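Multicopper oxidase (Uncultured bacterium, PDB 4E9X) probably couples the oxidation of reducing substrates to the reduction of dioxygen to water, passing electrons between its bound copper ions. Local coordinates at residues G99-C105 and M118-V124; P129-E133 and L211-K215; I141-S145 and F193-G197. Residue numbers count along the deposited sequence, not the author numbering.

Contact 1. Residues G99-C105 and M118-V124. With CU (copper (II) ion), chain E; CU (copper (II) ion), chain D.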
loop_
_atom_site.group_PDB
_atom_site.type_symbol
_atom_site.label_atom_id
_atom_site.label_comp_id
_atom_site.label_asym_id
_atom_site.label_seq_id
_atom_site.Cartn_x
_atom_site.Cartn_y
_atom_site.Cartn_z
ATOM N N GLY A 99 -17.949 14.230 5.728
ATOM C CA GLY A 99 -16.573 13.889 6.124
ATOM C C GLY A 99 -15.504 14.612 5.343
ATOM O O GLY A 99 -15.723 15.628 4.659
ATOM N N THR A 100 -14.304 14.017 5.397
ATOM C CA THR A 100 -13.163 14.533 4.705
ATOM C C THR A 100 -13.221 14.147 3.222
ATOM O O THR A 100 -12.908 12.999 2.854
ATOM C CB THR A 100 -11.876 13.941 5.299
ATOM O OG1 THR A 100 -11.890 14.171 6.715
ATOM C CG2 THR A 100 -10.641 14.594 4.693
ATOM N N LEU A 101 -13.603 15.123 2.402
ATOM C CA LEU A 101 -13.610 14.940 0.950
ATOM C C LEU A 101 -12.537 15.820 0.333
ATOM O O LEU A 101 -11.782 16.519 1.054
ATOM C CB LEU A 101 -14.994 15.318 0.366
ATOM C CG LEU A 101 -16.190 14.775 1.162
ATOM C CD1 LEU A 101 -17.497 15.115 0.436
ATOM C CD2 LEU A 101 -16.119 13.294 1.398
ATOM N N TRP A 102 -12.427 15.817 -0.990
ATOM C CA TRP A 102 -11.448 16.715 -1.631
ATOM C C TRP A 102 -11.887 16.969 -3.055
ATOM O O TRP A 102 -12.858 16.389 -3.510
ATOM C CB TRP A 102 -10.054 16.160 -1.544
ATOM C CG TRP A 102 -9.693 14.860 -2.211
ATOM C CD1 TRP A 102 -10.284 13.647 -2.049
ATOM C CD2 TRP A 102 -8.601 14.685 -3.129
ATOM N NE1 TRP A 102 -9.610 12.712 -2.840
ATOM C CE2 TRP A 102 -8.585 13.323 -3.506
ATOM C CE3 TRP A 102 -7.617 15.534 -3.679
ATOM C CZ2 TRP A 102 -7.633 12.829 -4.405
ATOM C CZ3 TRP A 102 -6.681 15.042 -4.566
ATOM C CH2 TRP A 102 -6.693 13.677 -4.935
ATOM N N TYR A 103 -11.175 17.843 -3.734
ATOM C CA TYR A 103 -11.582 18.193 -5.091
ATOM C C TYR A 103 -10.279 18.281 -5.892
ATOM O O TYR A 103 -9.208 18.620 -5.350
ATOM C CB TYR A 103 -12.463 19.474 -5.157
ATOM C CG TYR A 103 -11.708 20.710 -4.679
ATOM C CD1 TYR A 103 -10.938 21.478 -5.548
ATOM C CD2 TYR A 103 -11.774 21.094 -3.343
ATOM C CE1 TYR A 103 -10.249 22.604 -5.101
ATOM C CE2 TYR A 103 -11.081 22.222 -2.860
ATOM C CZ TYR A 103 -10.338 22.940 -3.744
ATOM O OH TYR A 103 -9.623 24.065 -3.340
ATOM N N HIS A 104 -10.346 18.015 -7.198
ATOM C CA HIS A 104 -9.138 18.041 -8.006
ATOM C C HIS A 104 -9.497 18.082 -9.489
ATOM O O HIS A 104 -10.609 17.651 -9.851
ATOM C CB HIS A 104 -8.234 16.822 -7.742
ATOM C CG HIS A 104 -8.817 15.449 -7.925
ATOM N ND1 HIS A 104 -8.981 14.836 -9.137
ATOM C CD2 HIS A 104 -9.275 14.571 -6.999
ATOM C CE1 HIS A 104 -9.522 13.617 -8.943
ATOM N NE2 HIS A 104 -9.694 13.419 -7.650
ATOM N N CYS A 105 -8.568 18.521 -10.316
ATOM C CA CYS A 105 -8.851 18.459 -11.765
ATOM C C CYS A 105 -9.032 17.012 -12.182
ATOM O O CYS A 105 -8.449 16.103 -11.600
ATOM C CB CYS A 105 -7.661 19.112 -12.496
ATOM S SG CYS A 105 -7.982 19.278 -14.270
ATOM N N MET A 118 -3.255 20.557 -8.651
ATOM C CA MET A 118 -4.689 20.867 -8.846
ATOM C C MET A 118 -5.572 20.078 -7.912
ATOM O O MET A 118 -6.334 19.179 -8.304
ATOM C CB MET A 118 -5.059 20.548 -10.312
ATOM C CG MET A 118 -4.164 21.360 -11.289
ATOM S SD MET A 118 -5.020 21.616 -12.868
ATOM C CE MET A 118 -6.345 22.741 -12.382
ATOM N N TRP A 119 -5.548 20.479 -6.622
ATOM C CA TRP A 119 -6.340 19.760 -5.626
ATOM C C TRP A 119 -6.444 20.616 -4.376
ATOM O O TRP A 119 -5.608 21.514 -4.107
ATOM C CB TRP A 119 -5.654 18.428 -5.259
ATOM C CG TRP A 119 -4.156 18.381 -5.214
ATOM C CD1 TRP A 119 -3.324 17.924 -6.192
ATOM C CD2 TRP A 119 -3.317 18.804 -4.125
ATOM N NE1 TRP A 119 -2.024 18.034 -5.788
ATOM C CE2 TRP A 119 -1.958 18.565 -4.510
ATOM C CE3 TRP A 119 -3.586 19.338 -2.838
ATOM C CZ2 TRP A 119 -0.851 18.858 -3.682
ATOM C CZ3 TRP A 119 -2.491 19.630 -2.013
ATOM C CH2 TRP A 119 -1.180 19.384 -2.439
ATOM N N GLY A 120 -7.482 20.357 -3.605
ATOM C CA GLY A 120 -7.697 21.019 -2.331
ATOM C C GLY A 120 -8.728 20.246 -1.536
ATOM O O GLY A 120 -9.293 19.279 -2.015
ATOM N N PRO A 121 -8.905 20.639 -0.257
ATOM C CA PRO A 121 -9.778 19.904 0.657
ATOM C C PRO A 121 -11.216 20.405 0.699
ATOM O O PRO A 121 -11.429 21.630 0.623
ATOM C CB PRO A 121 -9.078 20.117 2.029
ATOM C CG PRO A 121 -8.518 21.550 1.881
ATOM C CD PRO A 121 -8.149 21.740 0.406
ATOM N N LEU A 122 -12.145 19.465 0.833
ATOM C CA LEU A 122 -13.582 19.731 0.948
ATOM C C LEU A 122 -14.074 19.050 2.224
ATOM O O LEU A 122 -14.157 17.831 2.243
ATOM C CB LEU A 122 -14.309 19.287 -0.330
ATOM C CG LEU A 122 -15.837 19.265 -0.241
ATOM C CD1 LEU A 122 -16.452 20.633 0.066
ATOM C CD2 LEU A 122 -16.411 18.701 -1.564
ATOM N N ILE A 123 -14.384 19.840 3.241
ATOM C CA ILE A 123 -14.745 19.258 4.539
ATOM C C ILE A 123 -16.231 19.446 4.715
ATOM O O ILE A 123 -16.714 20.585 4.724
ATOM C CB ILE A 123 -13.959 19.922 5.681
ATOM C CG1 ILE A 123 -12.440 19.805 5.448
ATOM C CG2 ILE A 123 -14.415 19.352 7.003
ATOM C CD1 ILE A 123 -11.930 18.361 5.243
ATOM N N VAL A 124 -16.952 18.348 4.888
ATOM C CA VAL A 124 -18.395 18.378 5.111
ATOM C C VAL A 124 -18.642 17.981 6.566
ATOM O O VAL A 124 -18.405 16.827 6.933
ATOM C CB VAL A 124 -19.149 17.470 4.110
ATOM C CG1 VAL A 124 -20.660 17.510 4.420
ATOM C CG2 VAL A 124 -18.885 17.904 2.655
HETATM CU CU CU E . -10.101 11.729 -6.721
HETATM CU CU CU D . -6.255 20.428 -15.043
#
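Strands 101-104 and 119-124 run antiparallel, their axes 4.1 Å apart at closest approach and 148° between their directions. Paired hydrogen bonds join Gly99 with Val124 (Gly99 N to Val124 O 2.9 Å, and Val124 N to Gly99 O 3.0 Å), Leu101 with Leu122, and Tyr103 with Gly120; Cys105 N to Met118 O (3.1 Å) carries the pairing past the strand ends. One face bears Leu101, Tyr103, Leu122 and Val124. There the Tyr103 ring folds across its partner, with Gly120 CA 3.9 Å from the ring centroid in a CH-pi contact; a CB on Gly120 would collide with the Tyr103 hydroxyl, which bonds to Pro35 O. Leu101 CD1 meets Val124 CG2 at 3.8 Å.

These are antiparallel, copper-binding strands of a cupredoxin domain, joined through helix 109-115, and adjacent residues of one strand end serve two different coppers. His104 NE2 binds one at 2.0 Å, together with His62 and His254 of a neighbouring subunit, while ND1 donates to Cys105 O (2.8 Å). Cys105 SG holds the other at 2.2 Å with His57 and His112, consistent with a type 1 centre; Met118 SD lies 2.8 Å from that CU, and also 3.7 Å from Cys105 CB. On the opposite face Trp102 CZ3 packs on Trp119 CB at 3.6 Å, and Thr100 CG2 touches Ile123 CD1 at 4.0 Å.

Contact 2. Residues P129-E133 and L211-K215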
loop_
_atom_site.group_PDB
_atom_site.type_symbol
_atom_site.label_atom_id
_atom_site.label_comp_id
_atom_site.label_asym_id
_atom_site.label_seq_id
_atom_site.Cartn_x
_atom_site.Cartn_y
_atom_site.Cartn_z
ATOM N N PRO A 129 -21.854 14.279 14.569
ATOM C CA PRO A 129 -20.441 13.864 14.649
ATOM C C PRO A 129 -20.238 12.790 15.694
ATOM O O PRO A 129 -21.097 12.659 16.554
ATOM C CB PRO A 129 -19.703 15.122 15.058
ATOM C CG PRO A 129 -20.753 16.094 15.555
ATOM C CD PRO A 129 -22.114 15.623 15.103
ATOM N N LEU A 130 -19.119 12.041 15.586
ATOM C CA LEU A 130 -18.797 11.071 16.631
ATOM C C LEU A 130 -18.670 11.806 17.939
ATOM O O LEU A 130 -18.194 12.927 17.900
ATOM C CB LEU A 130 -17.478 10.338 16.385
ATOM C CG LEU A 130 -17.450 9.521 15.075
ATOM C CD1 LEU A 130 -16.174 8.735 14.909
ATOM C CD2 LEU A 130 -18.624 8.547 15.083
ATOM N N PRO A 131 -18.997 11.222 19.078
ATOM C CA PRO A 131 -18.608 11.881 20.352
ATOM C C PRO A 131 -17.145 12.345 20.426
ATOM O O PRO A 131 -16.854 13.433 20.946
ATOM C CB PRO A 131 -18.951 10.811 21.413
ATOM C CG PRO A 131 -20.075 10.070 20.754
ATOM C CD PRO A 131 -19.751 9.999 19.286
ATOM N N ILE A 132 -16.165 11.597 19.917
ATOM C CA ILE A 132 -14.753 12.011 20.046
ATOM C C ILE A 132 -14.445 13.251 19.240
ATOM O O ILE A 132 -13.625 14.081 19.686
ATOM C CB ILE A 132 -13.819 10.859 19.659
ATOM C CG1 ILE A 132 -12.365 11.077 20.145
ATOM C CG2 ILE A 132 -13.825 10.546 18.158
ATOM C CD1 ILE A 132 -11.569 9.764 20.132
ATOM N N GLU A 133 -15.119 13.366 18.096
ATOM C CA GLU A 133 -14.987 14.562 17.274
ATOM C C GLU A 133 -15.401 15.768 18.082
ATOM O O GLU A 133 -14.895 16.874 17.859
ATOM C CB GLU A 133 -15.810 14.453 15.975
ATOM C CG GLU A 133 -15.032 13.530 15.000
ATOM C CD GLU A 133 -15.827 13.389 13.713
ATOM O OE1 GLU A 133 -17.016 12.983 13.734
ATOM O OE2 GLU A 133 -15.167 13.659 12.691
ATOM N N LEU A 211 -5.499 7.177 16.826
ATOM C CA LEU A 211 -6.727 6.401 16.738
ATOM C C LEU A 211 -7.346 6.683 15.372
ATOM O O LEU A 211 -7.776 7.818 15.132
ATOM C CB LEU A 211 -7.708 6.793 17.846
ATOM C CG LEU A 211 -9.019 5.990 17.800
ATOM C CD1 LEU A 211 -8.772 4.492 18.042
ATOM C CD2 LEU A 211 -10.015 6.535 18.820
ATOM N N VAL A 212 -7.342 5.688 14.498
ATOM C CA VAL A 212 -7.923 5.829 13.146
ATOM C C VAL A 212 -9.442 5.712 13.282
ATOM O O VAL A 212 -9.972 4.655 13.648
ATOM C CB VAL A 212 -7.353 4.761 12.209
ATOM C CG1 VAL A 212 -7.963 4.998 10.824
ATOM C CG2 VAL A 212 -5.818 4.773 12.169
ATOM N N THR A 213 -10.147 6.824 13.001
ATOM C CA THR A 213 -11.588 6.851 13.195
ATOM C C THR A 213 -12.395 6.880 11.913
ATOM O O THR A 213 -13.566 6.548 11.961
ATOM C CB THR A 213 -11.956 8.134 14.007
ATOM O OG1 THR A 213 -11.496 9.296 13.322
ATOM C CG2 THR A 213 -11.273 8.149 15.383
ATOM N N HIS A 214 -11.811 7.344 10.797
ATOM C CA HIS A 214 -12.580 7.489 9.553
ATOM C C HIS A 214 -11.748 7.067 8.347
ATOM O O HIS A 214 -10.555 7.394 8.294
ATOM C CB HIS A 214 -13.017 8.934 9.266
ATOM C CG HIS A 214 -13.920 9.584 10.280
ATOM N ND1 HIS A 214 -13.491 9.884 11.575
ATOM C CD2 HIS A 214 -15.215 9.993 10.166
ATOM C CE1 HIS A 214 -14.508 10.456 12.180
ATOM N NE2 HIS A 214 -15.570 10.533 11.361
ATOM N N LYS A 215 -12.418 6.393 7.452
ATOM C CA LYS A 215 -11.829 5.987 6.176
ATOM C C LYS A 215 -12.627 6.695 5.077
ATOM O O LYS A 215 -13.856 6.555 5.028
ATOM C CB LYS A 215 -11.895 4.459 6.025
ATOM C CG LYS A 215 -11.775 3.927 4.623
ATOM C CD LYS A 215 -10.452 4.250 3.911
ATOM C CE LYS A 215 -10.500 3.570 2.542
ATOM N NZ LYS A 215 -9.624 4.278 1.588
HETATM O O HOH W 1 -18.215 11.603 11.688
#
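A classic beta bulge and the connection between the two cupredoxin domains meet here. Residues 129-133 belong to the linker that leaves strand 119-125 of the first domain and leads to strand 138-147 of the second, while 211-215 form a strand of the second domain's sheet in which Thr213 and His214 both face Asp238. The extra residue of the bulge lets these two neighbouring side chains, together with that of Leu211, point toward the linker, where a regular strand would send one of them to the other face.

The backbones stay well apart, 9.0 Å between the CA atoms of Leu130 and Thr213, and no direct hydrogen bond crosses. Side chains bridge the gap instead. Leu130 CD1 reaches His214 CE1 at 3.6 Å, Ile132 CD1 meets Leu211 CD2 at 3.8 Å, and Ile132 CG2 lies more loosely, 4.5 Å from Thr213 CG2.

The linker holds its own turn: Leu130 N donates to Glu133 OE1 (3.0 Å) as the chain takes up helical angles from Pro131 to Glu133. The turn brings Glu133 beside His214, OE2 lying 3.3 Å from His214 CE1, and OE2 forms a salt bridge with Lys190 of strand 187-195. His214 ND1 lies 2.7 Å from Thr213 OG1 in a hydrogen bond. Polar contact between the segments runs through one water, which donates to Glu133 OE1 at 2.7 Å and is hydrogen-bonded to His214 NE2 at 2.9 Å.

Contact 3. Residues I141-S145 and F193-G197; sequences IMMMS and FFGAG
Two parallel strands, 141-145 and 193-195, lie with axes 4.7 Å apart at closest approach and 23° between their directions. Met142 is level with Phe193, Met143 with Phe194 and Met144 with Gly195 (CA to CA 4.9, 4.6 and 5.5 Å). Phe194 N donates to Met142 O and Met144 N to Phe194 O, both at 2.9 Å. Gly195 (phi/psi -86/79) then centres an inverse gamma turn, and Met144 O receives Gly197 N at 3.1 Å and, weakly, Ala196 N at 3.0 Å. The turn presses Gly197 against Ser145, CA atoms 4.0 Å apart, where a CB would strike Ser145 CB.

The pair forms neighbouring strands within a sheet of the second cupredoxin domain. On the face toward that domain's other sheet, Met144 (m, p, p) curls back to set CE 4.0 Å from Phe193 CD1, while the extended Met142 (m, t, t) brings SD to the Phe193 ring edge, 5.1 Å from its centroid, a Met-aromatic contact. Phe251 covers both Met142 and Phe193. On the face toward the first domain, the Phe194 ring (chi1 m) fills the hollow between Ile141 and Met143: Ile141 CG2 touches Phe194 CE2 at 3.6 Å, and Met143 (m, t, p) lays CG over the ring, 4.1 Å from its centroid, with SD at 4.5 Å in a second Met-aromatic contact. Beyond it, Met143 CE reaches Ala196 CB at 4.2 Å.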
loop_
_atom_site.group_PDB
_atom_site.type_symbol
_atom_site.label_atom_id
_atom_site.label_comp_id
_atom_site.label_asym_id
_atom_site.label_seq_id
_atom_site.Cartn_x
_atom_site.Cartn_y
_atom_site.Cartn_z
ATOM N N ILE A 141 -5.163 19.441 8.448
ATOM C CA ILE A 141 -5.201 18.843 7.096
ATOM C C ILE A 141 -3.803 18.605 6.627
ATOM O O ILE A 141 -2.989 19.541 6.614
ATOM C CB ILE A 141 -5.980 19.780 6.152
ATOM C CG1 ILE A 141 -7.507 19.632 6.413
ATOM C CG2 ILE A 141 -5.649 19.542 4.668
ATOM C CD1 ILE A 141 -8.372 20.690 5.761
ATOM N N MET A 142 -3.514 17.384 6.189
ATOM C CA MET A 142 -2.214 16.991 5.623
ATOM C C MET A 142 -2.405 16.330 4.263
ATOM O O MET A 142 -2.831 15.163 4.174
ATOM C CB MET A 142 -1.461 16.006 6.537
ATOM C CG MET A 142 -1.048 16.700 7.860
ATOM S SD MET A 142 0.128 15.652 8.712
ATOM C CE MET A 142 0.287 16.437 10.314
ATOM N N MET A 143 -2.084 17.072 3.184
ATOM C CA MET A 143 -2.290 16.536 1.821
ATOM C C MET A 143 -0.931 16.203 1.256
ATOM O O MET A 143 -0.081 17.113 1.051
ATOM C CB MET A 143 -2.980 17.620 0.965
ATOM C CG MET A 143 -4.314 18.061 1.591
ATOM S SD MET A 143 -5.355 19.090 0.503
ATOM C CE MET A 143 -5.974 17.841 -0.621
ATOM N N MET A 144 -0.668 14.936 1.045
ATOM C CA MET A 144 0.652 14.486 0.599
ATOM C C MET A 144 0.705 14.360 -0.906
ATOM O O MET A 144 -0.280 13.964 -1.533
ATOM C CB MET A 144 1.015 13.124 1.226
ATOM C CG MET A 144 1.723 13.235 2.586
ATOM S SD MET A 144 0.758 14.011 3.897
ATOM C CE MET A 144 -0.567 12.793 4.061
ATOM N N SER A 145 1.846 14.713 -1.518
ATOM C CA SER A 145 2.039 14.572 -2.953
ATOM C C SER A 145 3.546 14.481 -3.212
ATOM O O SER A 145 4.397 14.559 -2.325
ATOM C CB SER A 145 1.378 15.681 -3.742
ATOM O OG SER A 145 2.012 16.927 -3.521
ATOM N N PHE A 193 -5.532 12.927 6.780
ATOM C CA PHE A 193 -4.512 12.631 5.777
ATOM C C PHE A 193 -5.164 12.453 4.396
ATOM O O PHE A 193 -6.185 11.763 4.313
ATOM C CB PHE A 193 -3.790 11.303 6.088
ATOM C CG PHE A 193 -3.060 11.243 7.417
ATOM C CD1 PHE A 193 -2.001 12.122 7.702
ATOM C CD2 PHE A 193 -3.363 10.284 8.336
ATOM C CE1 PHE A 193 -1.303 12.027 8.896
ATOM C CE2 PHE A 193 -2.679 10.208 9.560
ATOM C CZ PHE A 193 -1.600 11.049 9.818
ATOM N N PHE A 194 -4.520 13.002 3.379
ATOM C CA PHE A 194 -5.015 12.838 2.008
ATOM C C PHE A 194 -3.909 12.343 1.097
ATOM O O PHE A 194 -2.801 12.933 1.092
ATOM C CB PHE A 194 -5.499 14.173 1.414
ATOM C CG PHE A 194 -6.536 14.965 2.154
ATOM C CD1 PHE A 194 -7.739 15.286 1.542
ATOM C CD2 PHE A 194 -6.303 15.458 3.448
ATOM C CE1 PHE A 194 -8.689 16.110 2.161
ATOM C CE2 PHE A 194 -7.203 16.295 4.080
ATOM C CZ PHE A 194 -8.383 16.640 3.417
ATOM N N GLY A 195 -4.242 11.311 0.313
ATOM C CA GLY A 195 -3.329 10.878 -0.744
ATOM C C GLY A 195 -3.604 11.720 -2.004
ATOM O O GLY A 195 -4.302 11.288 -2.933
ATOM N N ALA A 196 -3.089 12.957 -2.024
ATOM C CA ALA A 196 -3.495 13.871 -3.094
ATOM C C ALA A 196 -2.724 13.612 -4.375
ATOM O O ALA A 196 -3.299 13.720 -5.456
ATOM C CB ALA A 196 -3.262 15.297 -2.612
ATOM N N GLY A 197 -1.441 13.241 -4.313
ATOM C CA GLY A 197 -0.640 12.935 -5.480
ATOM C C GLY A 197 -0.607 11.448 -5.797
ATOM O O GLY A 197 -1.482 10.675 -5.373
#

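How the contacts relate
Contacts 1 and 3 lie back to back where the two domains meet, centres 10 Å apart. Phe194 CZ packs 3.3 Å from Thr100 CG2, Ala196 O is 3.4 Å from Trp102 CH2, and Trp119 CZ2 is 3.5 Å from Ser145 OG. Of these three contacts, contact 1 alone holds copper ligands (His104, Cys105, Met118), yet the side chain of Ala196 in contact 3 is only about 9 Å from a copper. Contact 2 stands apart, its centre 18 Å from each of the others, and the loop it closes contains contact 3. Both reach one sheet, and Asp238 of that sheet relates contact 2 to contact 1: it faces the bulge and bonds to Thr100 OG1.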